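Local coordinates for hypothetical protein (PDB 2HKV) that is of unknown function but belongs to the DinB superfamily and binds a nickel ion within a helical bundle, consistent with a metal-dependent role, at residues L54-R59 and Y92-R96. Numbering follows the deposited sequence.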
loop_
_atom_site.group_PDB
_atom_site.type_symbol
_atom_site.label_atom_id
_atom_site.label_comp_id
_atom_site.label_asym_id
_atom_site.label_seq_id
_atom_site.Cartn_x
_atom_site.Cartn_y
_atom_site.Cartn_z
ATOM N N LEU A 54 5.738 11.391 -1.956
ATOM C CA LEU A 54 5.068 11.916 -0.747
ATOM C C LEU A 54 4.896 13.418 -0.888
ATOM O O LEU A 54 3.910 13.962 -0.405
ATOM C CB LEU A 54 5.806 11.560 0.543
ATOM C CG LEU A 54 5.769 10.119 1.055
ATOM C CD1 LEU A 54 6.624 10.029 2.335
ATOM C CD2 LEU A 54 4.331 9.647 1.316
ATOM N N GLU A 55 5.819 14.081 -1.586
ATOM C CA GLU A 55 5.732 15.536 -1.811
ATOM C C GLU A 55 4.876 15.827 -3.037
ATOM O O GLU A 55 4.001 16.687 -2.993
ATOM C CB GLU A 55 7.144 16.110 -1.910
ATOM C CG GLU A 55 7.245 17.536 -2.319
ATOM C CD GLU A 55 8.649 18.110 -2.205
ATOM O OE1 GLU A 55 9.561 17.469 -1.617
ATOM O OE2 GLU A 55 8.851 19.235 -2.726
ATOM N N ALA A 56 5.100 15.075 -4.119
ATOM C CA ALA A 56 4.358 15.213 -5.367
ATOM C C ALA A 56 2.877 15.153 -5.084
ATOM O O ALA A 56 2.121 16.040 -5.478
ATOM C CB ALA A 56 4.794 14.115 -6.453
ATOM N N ASP A 57 2.439 14.126 -4.358
ATOM C CA ASP A 57 1.015 13.986 -4.158
ATOM C C ASP A 57 0.447 15.152 -3.383
ATOM O O ASP A 57 -0.680 15.552 -3.631
ATOM C CB ASP A 57 0.664 12.668 -3.449
ATOM C CG ASP A 57 0.856 11.425 -4.345
ATOM O OD1 ASP A 57 1.479 11.480 -5.465
ATOM O OD2 ASP A 57 0.406 10.322 -3.920
ATOM N N LEU A 58 1.183 15.682 -2.424
ATOM C CA LEU A 58 0.643 16.759 -1.611
ATOM C C LEU A 58 0.647 18.073 -2.365
ATOM O O LEU A 58 -0.232 18.888 -2.138
ATOM C CB LEU A 58 1.381 16.869 -0.264
ATOM C CG LEU A 58 1.107 15.707 0.724
ATOM C CD1 LEU A 58 1.753 16.007 2.038
ATOM C CD2 LEU A 58 -0.353 15.467 0.917
ATOM N N ARG A 59 1.605 18.257 -3.266
ATOM C CA ARG A 59 1.613 19.404 -4.174
ATOM C C ARG A 59 0.430 19.358 -5.132
ATOM O O ARG A 59 -0.257 20.389 -5.353
ATOM C CB ARG A 59 2.933 19.431 -4.957
ATOM C CG ARG A 59 4.127 19.850 -4.117
ATOM C CD ARG A 59 5.424 20.142 -4.896
ATOM N NE ARG A 59 6.448 20.589 -3.950
ATOM C CZ ARG A 59 6.714 21.853 -3.647
ATOM N NH1 ARG A 59 6.094 22.848 -4.255
ATOM N NH2 ARG A 59 7.629 22.126 -2.725
ATOM N N TYR A 92 8.712 16.919 4.058
ATOM C CA TYR A 92 7.661 17.741 3.510
ATOM C C TYR A 92 6.322 17.198 3.998
ATOM O O TYR A 92 5.437 17.973 4.447
ATOM C CB TYR A 92 7.712 17.682 1.985
ATOM C CG TYR A 92 6.772 18.622 1.285
ATOM C CD1 TYR A 92 5.441 18.279 1.106
ATOM C CD2 TYR A 92 7.205 19.858 0.817
ATOM C CE1 TYR A 92 4.554 19.118 0.467
ATOM C CE2 TYR A 92 6.324 20.710 0.149
ATOM C CZ TYR A 92 4.993 20.328 -0.012
ATOM O OH TYR A 92 4.101 21.150 -0.644
ATOM N N TYR A 93 6.190 15.881 3.883
ATOM C CA TYR A 93 4.987 15.187 4.322
ATOM C C TYR A 93 4.743 15.427 5.830
ATOM O O TYR A 93 3.628 15.712 6.247
ATOM C CB TYR A 93 5.084 13.701 3.999
ATOM C CG TYR A 93 3.822 12.865 4.344
ATOM C CD1 TYR A 93 3.669 12.267 5.597
ATOM C CD2 TYR A 93 2.806 12.675 3.404
ATOM C CE1 TYR A 93 2.556 11.501 5.893
ATOM C CE2 TYR A 93 1.676 11.908 3.700
ATOM C CZ TYR A 93 1.552 11.337 4.955
ATOM O OH TYR A 93 0.434 10.605 5.260
ATOM N N GLN A 94 5.779 15.271 6.629
ATOM C CA GLN A 94 5.612 15.424 8.076
ATOM C C GLN A 94 5.150 16.819 8.418
ATOM O O GLN A 94 4.330 17.020 9.320
ATOM C CB GLN A 94 6.903 15.138 8.818
ATOM C CG GLN A 94 7.279 13.692 8.843
ATOM C CD GLN A 94 8.576 13.495 9.576
ATOM O OE1 GLN A 94 9.643 13.315 8.965
ATOM N NE2 GLN A 94 8.511 13.586 10.891
ATOM N N ASP A 95 5.657 17.811 7.698
ATOM C CA ASP A 95 5.251 19.171 7.988
ATOM C C ASP A 95 3.781 19.416 7.642
ATOM O O ASP A 95 3.071 20.093 8.377
ATOM C CB ASP A 95 6.111 20.129 7.184
ATOM C CG ASP A 95 7.586 20.105 7.604
ATOM O OD1 ASP A 95 7.933 19.473 8.649
ATOM O OD2 ASP A 95 8.397 20.741 6.876
ATOM N N ARG A 96 3.331 18.866 6.513
ATOM C CA ARG A 96 1.918 18.972 6.114
ATOM C C ARG A 96 1.018 18.156 7.069
ATOM O O ARG A 96 -0.135 18.522 7.383
ATOM C CB ARG A 96 1.725 18.540 4.659
ATOM C CG ARG A 96 2.421 19.446 3.612
ATOM C CD ARG A 96 2.668 20.841 4.129
ATOM N NE ARG A 96 3.420 21.701 3.217
ATOM C CZ ARG A 96 4.739 21.670 3.000
ATOM N NH1 ARG A 96 5.529 20.773 3.571
ATOM N NH2 ARG A 96 5.270 22.559 2.167
#
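Tyr92 lies flat against Glu55 where helices 43-61 and 82-98 of the DinB-type helical bundle pack, their local axes 9.5 Å apart and inclined at 44°. Glu55 makes a CH-pi contact, its CG 3.8 Å from the centroid of the Tyr92 ring, and the carboxylate continues over that face, its plane within 1° of the ring's. With CG anti to the backbone N (chi1 172°) and an extended chain beyond it, the glutamate is laid across the phenol. The opposite face is covered by Arg96, whose NH1 sits over the ring centre and also donates to Tyr92 O, so the ring is sandwiched between acid and guanidinium.

A salt bridge ties Arg59 to this stack. Arg59 NE donates to the anti lone pair of Glu55 OE2, and Arg59 NH2 reaches the same oxygen from further out of the carboxylate plane, while OE1 forms a salt bridge with Arg85. Arg59 NH2 also comes within 3.5 Å of Tyr92 CE2. An alanine in place of Glu55 would probably leave Arg59 and Arg85 without their shared carboxylate and uncover one face of the tyrosine.

Deeper in, the contact is apolar. Leu54 CD2 meets Tyr93 CD2 at 4.0 Å; this leucine also touches Val17 and Ala121, and the Tyr93 hydroxyl is hydrogen-bonded to Leu118 O, joining the pair to helices 4-26 and 114-138. Leu58 bridges the two tyrosines: its CB abuts the edge of Tyr92 at CE1, whereas CD1 reaches Tyr93 CD2 at 3.8 Å and Arg96 CB at 3.6 Å.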